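Local atomic coordinates of probable amidase (Thermus thermophilus, PDB entry 2DC0), a protein that belongs to the amidase family and has an alpha/beta fold built round a large mixed beta sheet. Residues Thr258-Leu261 / Glu262-Ala266; Val368-Ser372 / Gly373-His377; Ala401-Gly405 / Met406-Leu410. All blocks are in the same frame, centred on the assembly; numbering follows the deposited sequence.

Interaction 1: Thr258-Leu261 / Glu262-Ala266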
loop_
_atom_site.group_PDB
_atom_site.type_symbol
_atom_site.label_atom_id
_atom_site.label_comp_id
_atom_site.label_asym_id
_atom_site.label_seq_id
_atom_site.Cartn_x
_atom_site.Cartn_y
_atom_site.Cartn_z
ATOM N N THR A 258 16.459 9.008 23.634
ATOM C CA THR A 258 17.517 9.958 23.303
ATOM C C THR A 258 18.889 9.366 23.625
ATOM O O THR A 258 19.842 9.544 22.869
ATOM C CB THR A 258 17.329 11.285 24.087
ATOM O OG1 THR A 258 16.118 11.924 23.661
ATOM C CG2 THR A 258 18.499 12.232 23.836
ATOM N N ARG A 259 18.980 8.663 24.749
ATOM C CA ARG A 259 20.232 8.026 25.164
ATOM C C ARG A 259 20.686 7.036 24.093
ATOM O O ARG A 259 21.866 6.986 23.727
ATOM C CB ARG A 259 20.036 7.285 26.490
ATOM C CG ARG A 259 21.193 6.368 26.880
ATOM C CD ARG A 259 20.844 5.537 28.110
ATOM N NE ARG A 259 21.891 4.576 28.438
ATOM C CZ ARG A 259 21.795 3.665 29.402
ATOM N NH1 ARG A 259 20.696 3.587 30.141
ATOM N NH2 ARG A 259 22.801 2.829 29.629
ATOM N N LEU A 260 19.742 6.240 23.600
ATOM C CA LEU A 260 20.041 5.267 22.560
ATOM C C LEU A 260 20.561 5.986 21.323
ATOM O O LEU A 260 21.551 5.571 20.719
ATOM C CB LEU A 260 18.783 4.473 22.189
ATOM C CG LEU A 260 18.932 3.538 20.981
ATOM C CD1 LEU A 260 20.000 2.494 21.281
ATOM C CD2 LEU A 260 17.600 2.865 20.675
ATOM N N LEU A 261 19.886 7.066 20.938
ATOM C CA LEU A 261 20.315 7.811 19.766
ATOM C C LEU A 261 21.726 8.356 19.970
ATOM O O LEU A 261 22.529 8.389 19.036
ATOM C CB LEU A 261 19.329 8.946 19.464
ATOM C CG LEU A 261 17.893 8.487 19.161
ATOM C CD1 LEU A 261 17.083 9.655 18.605
ATOM C CD2 LEU A 261 17.916 7.344 18.159
ATOM N N GLU A 262 22.032 8.756 21.200
ATOM C CA GLU A 262 23.347 9.293 21.535
ATOM C C GLU A 262 24.441 8.227 21.484
ATOM O O GLU A 262 25.586 8.532 21.162
ATOM C CB GLU A 262 23.322 9.921 22.934
ATOM C CG GLU A 262 22.569 11.245 23.036
ATOM C CD GLU A 262 23.333 12.405 22.421
ATOM O OE1 GLU A 262 24.489 12.636 22.832
ATOM O OE2 GLU A 262 22.779 13.089 21.533
ATOM N N ASP A 263 24.094 6.982 21.802
ATOM C CA ASP A 263 25.076 5.900 21.791
ATOM C C ASP A 263 25.300 5.218 20.442
ATOM O O ASP A 263 26.387 4.688 20.195
ATOM C CB ASP A 263 24.715 4.826 22.828
ATOM C CG ASP A 263 24.955 5.282 24.264
ATOM O OD1 ASP A 263 25.935 6.018 24.506
ATOM O OD2 ASP A 263 24.178 4.880 25.155
ATOM N N LEU A 264 24.292 5.221 19.571
ATOM C CA LEU A 264 24.415 4.557 18.268
ATOM C C LEU A 264 25.667 4.906 17.466
ATOM O O LEU A 264 26.281 4.029 16.866
ATOM C CB LEU A 264 23.153 4.795 17.426
ATOM C CG LEU A 264 21.942 3.971 17.885
ATOM C CD1 LEU A 264 20.717 4.306 17.035
ATOM C CD2 LEU A 264 22.273 2.476 17.759
ATOM N N PRO A 265 26.067 6.190 17.446
ATOM C CA PRO A 265 27.270 6.561 16.690
ATOM C C PRO A 265 28.503 5.818 17.207
ATOM O O PRO A 265 29.319 5.335 16.426
ATOM C CB PRO A 265 27.363 8.075 16.905
ATOM C CG PRO A 265 25.915 8.472 17.028
ATOM C CD PRO A 265 25.371 7.393 17.939
ATOM N N ALA A 266 28.632 5.717 18.526
ATOM C CA ALA A 266 29.771 5.012 19.107
ATOM C C ALA A 266 29.692 3.519 18.789
ATOM O O ALA A 266 30.702 2.814 18.810
ATOM C CB ALA A 266 29.811 5.224 20.622
#
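L260 and L264 meet four residues apart along the chain at the C-terminal part of helix 251-263, the CD1 methyl of L260 resting 4.2 Å from CG of L264. L264 also leans back over the turn, its CG 3.3 Å from O of L260, the same oxygen that accepts the backbone N-H of L264 at 3.0 Å. Beside this pair, L261 CD2 approaches L264 CD1 at 4.3 Å. P265 CD lies 3.2 Å from L261 O. Proline has no N-H to offer that carbonyl, and a ring methylene faces the oxygen instead.

On the exposed flank, R259 and D263 stand one turn apart without forming a salt bridge. With CG anti to the backbone N (chi1 169°) and the chain extended, R259 carries its guanidinium outward; NE stays 4.0 Å from OD2 of D263, which lies at the guanidinium edge, and the two planes are 79° apart. One residue earlier along the helix, E262 N donates to T258 O at 2.9 Å. The hydroxyl of T258, OG1, is hydrogen-bonded to O of R254.

Further out, L261 and L264 both reach V271 of strand 270-273; L261 also touches V240, and L264 touches F238, both of strand 237-240. The chemistry is that of an amphipathic helix end: leucines fasten it to the sheet, while the loosely matched charges probably contribute only a modest electrostatic attraction.

Interaction 2: Val368-Ser372 / Gly373-His377; sequences VELES and GRKGH
The guanidinium of R374 and the carboxylate of E369 are the flat groups of this hairpin, their planes 27° apart. Over one face of the guanidinium lies the backbone of V368, whose carbonyl oxygen sits above its centre; E369 OE2 comes in obliquely. The salt bridge runs through one branch, NH1 of R374 to OE2 of E369 at 2.7 Å. R374 reaches it by folding back at chi3 (69°), and the chain of E369 bends as well, so that the two side chains cross at about a right angle. A long, weak ion pair links NE of R374 to E367.

On the other side of the ribbon, L370 lays its CD1 methyl 3.8 Å from CB of K375. A methyl of V368 faces the backbone there, V368 CG2 lying 3.6 Å from K375 O. V368 also packs on A380 and F381 of helix 377-382, and L370 on P357.

Four backbone bonds join the strands. V368 N donates almost straight to O of K375 (2.9 Å), while G373 N reaches the oxygen of L370 at 3.0 Å from well above the carbonyl plane. At its positive phi of 121°, G373 has backbone angles that would jam a beta carbon against the preceding carbonyl. The two turn residues are tied to the rest of the chain: E371 by a salt bridge to R254, S372 OG by a hydrogen bond to O of G247. This is a beta hairpin with a two-residue loop, closed by a type I turn from L370 to G373, a small antiparallel ribbon separate from the main sheet, with G376 as N-cap of the following helix.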
loop_
_atom_site.group_PDB
_atom_site.type_symbol
_atom_site.label_atom_id
_atom_site.label_comp_id
_atom_site.label_asym_id
_atom_site.label_seq_id
_atom_site.Cartn_x
_atom_site.Cartn_y
_atom_site.Cartn_z
ATOM N N VAL A 368 -3.232 9.352 30.726
ATOM C CA VAL A 368 -1.823 9.329 31.072
ATOM C C VAL A 368 -1.162 10.679 30.849
ATOM O O VAL A 368 -1.735 11.580 30.231
ATOM C CB VAL A 368 -1.073 8.268 30.251
ATOM C CG1 VAL A 368 -1.701 6.904 30.480
ATOM C CG2 VAL A 368 -1.106 8.636 28.765
ATOM N N GLU A 369 0.056 10.803 31.355
ATOM C CA GLU A 369 0.824 12.029 31.234
ATOM C C GLU A 369 1.930 11.918 30.193
ATOM O O GLU A 369 2.891 11.174 30.380
ATOM C CB GLU A 369 1.450 12.389 32.586
ATOM C CG GLU A 369 0.659 13.394 33.401
ATOM C CD GLU A 369 0.526 14.727 32.689
ATOM O OE1 GLU A 369 1.567 15.307 32.304
ATOM O OE2 GLU A 369 -0.619 15.191 32.513
ATOM N N LEU A 370 1.786 12.652 29.095
ATOM C CA LEU A 370 2.804 12.661 28.054
ATOM C C LEU A 370 3.582 13.961 28.211
ATOM O O LEU A 370 3.186 14.837 28.980
ATOM C CB LEU A 370 2.173 12.614 26.660
ATOM C CG LEU A 370 1.339 11.377 26.318
ATOM C CD1 LEU A 370 0.899 11.448 24.864
ATOM C CD2 LEU A 370 2.169 10.119 26.566
ATOM N N GLU A 371 4.681 14.090 27.477
ATOM C CA GLU A 371 5.503 15.289 27.551
ATOM C C GLU A 371 4.717 16.537 27.140
ATOM O O GLU A 371 5.085 17.660 27.493
ATOM C CB GLU A 371 6.754 15.121 26.670
ATOM C CG GLU A 371 6.485 15.057 25.166
ATOM C CD GLU A 371 7.581 14.324 24.404
ATOM O OE1 GLU A 371 8.742 14.348 24.861
ATOM O OE2 GLU A 371 7.291 13.731 23.340
ATOM N N SER A 372 3.620 16.332 26.418
ATOM C CA SER A 372 2.785 17.433 25.944
ATOM C C SER A 372 1.492 17.623 26.741
ATOM O O SER A 372 0.661 18.456 26.382
ATOM C CB SER A 372 2.424 17.210 24.475
ATOM O OG SER A 372 1.705 15.998 24.332
ATOM N N GLY A 373 1.319 16.853 27.811
ATOM C CA GLY A 373 0.117 16.975 28.617
ATOM C C GLY A 373 -0.676 15.683 28.710
ATOM O O GLY A 373 -0.255 14.654 28.180
ATOM N N ARG A 374 -1.826 15.731 29.377
ATOM C CA ARG A 374 -2.660 14.543 29.535
ATOM C C ARG A 374 -3.176 14.052 28.193
ATOM O O ARG A 374 -3.360 14.834 27.264
ATOM C CB ARG A 374 -3.846 14.830 30.462
ATOM C CG ARG A 374 -3.459 15.439 31.800
ATOM C CD ARG A 374 -4.494 15.133 32.876
ATOM N NE ARG A 374 -4.502 13.715 33.226
ATOM C CZ ARG A 374 -3.468 13.068 33.757
ATOM N NH1 ARG A 374 -2.333 13.712 34.005
ATOM N NH2 ARG A 374 -3.565 11.775 34.037
ATOM N N LYS A 375 -3.419 12.752 28.095
ATOM C CA LYS A 375 -3.913 12.179 26.854
ATOM C C LYS A 375 -4.646 10.882 27.165
ATOM O O LYS A 375 -4.265 10.153 28.082
ATOM C CB LYS A 375 -2.738 11.894 25.909
ATOM C CG LYS A 375 -3.101 11.898 24.431
ATOM C CD LYS A 375 -3.372 13.316 23.941
ATOM C CE LYS A 375 -3.822 13.328 22.482
ATOM N NZ LYS A 375 -2.812 12.701 21.580
ATOM N N GLY A 376 -5.703 10.600 26.412
ATOM C CA GLY A 376 -6.438 9.371 26.632
ATOM C C GLY A 376 -5.492 8.203 26.422
ATOM O O GLY A 376 -4.595 8.275 25.582
ATOM N N HIS A 377 -5.695 7.132 27.186
ATOM C CA HIS A 377 -4.865 5.929 27.123
ATOM C C HIS A 377 -4.744 5.328 25.723
ATOM O O HIS A 377 -3.638 5.079 25.243
ATOM C CB HIS A 377 -5.419 4.874 28.091
ATOM C CG HIS A 377 -4.617 3.605 28.145
ATOM N ND1 HIS A 377 -4.574 2.702 27.103
ATOM C CD2 HIS A 377 -3.847 3.080 29.127
ATOM C CE1 HIS A 377 -3.812 1.677 27.442
ATOM N NE2 HIS A 377 -3.358 1.881 28.665
#

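Interaction 3: Ala401-Gly405 / Met406-Leu410; sequences AKVEG and MPVGL
Apolar contacts gather on the face that carries A401, V403, M406 and V408. V403 and V408 lie diagonally across the ladder, with their CG2 methyls 3.7 Å apart; in each, CG2 is anti to its own carbonyl carbon, which turns that branch toward the neighbour. A401 and V408 stand directly opposite one another, CB to CB at 4.2 Å. The selenomethionine M406 starts from the same face, then bends at chi2 (-66°) and chi3, so its selenium leads away from the hairpin; its side chain packs on N136, D139 and P359. Helix 251-263 continues the packing, with A256 against A401 and E252 against V403.

The other face bears K402 and P407, a non-hydrogen-bonded pair. K402 folds at chi2 to run back across the ribbon, its NZ 3.9 Å from CG of P407, a van der Waals approach of an amino group to a ring carbon.

Backbone bonds hold the two strands in register. V403 N donates to O of M406 at 2.8 Å, in the carbonyl plane, whereas V408 N approaches the oxygen of A401 (2.9 Å) from above that carbonyl's plane. The hydrogen-bonded pair A401 and V408 also has the reverse bond, A401 N to O of V408 at 3.3 Å. Between these pairs, CA of K402 makes a C-H...O contact with the oxygen of M406 at 3.1 Å.

At the turn, E404 forms a salt bridge with R142. E404 and G405 both take positive phi, 62° and 74°, and so make a type I' turn from V403 to M406, a tight two-residue connection suited to the twist of beta hairpins. Here it joins two neighbouring antiparallel strands, 395-403 and 406-413, within the large mixed sheet of the amidase.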
loop_
_atom_site.group_PDB
_atom_site.type_symbol
_atom_site.label_atom_id
_atom_site.label_comp_id
_atom_site.label_asym_id
_atom_site.label_seq_id
_atom_site.Cartn_x
_atom_site.Cartn_y
_atom_site.Cartn_z
ATOM N N ALA A 401 14.838 -0.525 27.084
ATOM C CA ALA A 401 14.987 0.289 28.287
ATOM C C ALA A 401 14.057 -0.130 29.427
ATOM O O ALA A 401 13.213 -1.018 29.270
ATOM C CB ALA A 401 14.758 1.762 27.941
ATOM N N LYS A 402 14.232 0.528 30.570
ATOM C CA LYS A 402 13.443 0.273 31.777
ATOM C C LYS A 402 13.024 1.606 32.394
ATOM O O LYS A 402 13.839 2.518 32.521
ATOM C CB LYS A 402 14.275 -0.482 32.819
ATOM C CG LYS A 402 14.778 -1.849 32.407
ATOM C CD LYS A 402 13.684 -2.899 32.475
ATOM C CE LYS A 402 14.261 -4.299 32.284
ATOM N NZ LYS A 402 13.214 -5.364 32.316
ATOM N N VAL A 403 11.756 1.714 32.777
ATOM C CA VAL A 403 11.233 2.920 33.408
ATOM C C VAL A 403 10.323 2.434 34.535
ATOM O O VAL A 403 9.452 1.588 34.319
ATOM C CB VAL A 403 10.433 3.793 32.397
ATOM C CG1 VAL A 403 9.784 4.977 33.108
ATOM C CG2 VAL A 403 11.366 4.303 31.307
ATOM N N GLU A 404 10.543 2.953 35.739
ATOM C CA GLU A 404 9.762 2.542 36.902
ATOM C C GLU A 404 9.968 1.050 37.196
ATOM O O GLU A 404 9.054 0.365 37.654
ATOM C CB GLU A 404 8.274 2.848 36.685
ATOM C CG GLU A 404 7.935 4.335 36.818
ATOM C CD GLU A 404 6.515 4.669 36.389
ATOM O OE1 GLU A 404 5.628 3.799 36.501
ATOM O OE2 GLU A 404 6.279 5.817 35.954
ATOM N N GLY A 405 11.176 0.601 36.684
ATOM C CA GLY A 405 11.520 -0.808 36.810
ATOM C C GLY A 405 10.727 -1.675 35.848
ATOM O O GLY A 405 10.741 -2.905 35.944
HETATM N N MSE A 406 9.938 -0.842 34.824
HETATM C CA MSE A 406 9.130 -1.644 33.880
HETATM C C MSE A 406 9.777 -1.650 32.505
HETATM O O MSE A 406 10.486 -0.714 32.136
HETATM C CB MSE A 406 7.722 -1.061 33.793
HETATM C CG MSE A 406 6.965 -1.139 35.106
HETATM SE SE MSE A 406 6.614 -2.978 35.617
HETATM C CE MSE A 406 5.220 -3.342 34.313
ATOM N N PRO A 407 9.551 -2.723 31.731
ATOM C CA PRO A 407 10.109 -2.858 30.383
ATOM C C PRO A 407 9.551 -1.800 29.440
ATOM O O PRO A 407 8.386 -1.413 29.546
ATOM C CB PRO A 407 9.666 -4.262 29.958
ATOM C CG PRO A 407 9.518 -4.990 31.259
ATOM C CD PRO A 407 8.867 -3.960 32.140
ATOM N N VAL A 408 10.399 -1.334 28.530
ATOM C CA VAL A 408 10.009 -0.360 27.518
ATOM C C VAL A 408 10.571 -0.897 26.208
ATOM O O VAL A 408 11.771 -1.143 26.108
ATOM C CB VAL A 408 10.629 1.023 27.759
ATOM C CG1 VAL A 408 10.165 1.981 26.656
ATOM C CG2 VAL A 408 10.223 1.556 29.120
ATOM N N GLY A 409 9.715 -1.079 25.209
ATOM C CA GLY A 409 10.187 -1.616 23.947
ATOM C C GLY A 409 10.542 -0.627 22.854
ATOM O O GLY A 409 10.143 0.541 22.890
ATOM N N LEU A 410 11.301 -1.111 21.873
ATOM C CA LEU A 410 11.741 -0.311 20.733
ATOM C C LEU A 410 11.208 -0.907 19.439
ATOM O O LEU A 410 11.178 -2.129 19.272
ATOM C CB LEU A 410 13.272 -0.281 20.660
ATOM C CG LEU A 410 13.904 0.475 19.488
ATOM C CD1 LEU A 410 13.732 1.986 19.698
ATOM C CD2 LEU A 410 15.398 0.140 19.393
#

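How the interactions relate
The three contacts follow one another along the chain without overlap, and each ties together residues close in sequence. Interactions 1 and 3 touch: L260 CD2 of the helix end packs on L410 CD2 of the sheet hairpin at 3.7 Å, and their centres are about 17 Å apart. Helix 251-263 is common to both neighbours, touching the 401-410 hairpin and holding the turn of the 368-377 ribbon through R254. Interactions 1 and 2 themselves do not touch, their nearest atoms being about 8 Å apart. Interactions 2 and 3, with centres about 18 Å apart, are likewise separated by about 8 Å at their nearest atoms.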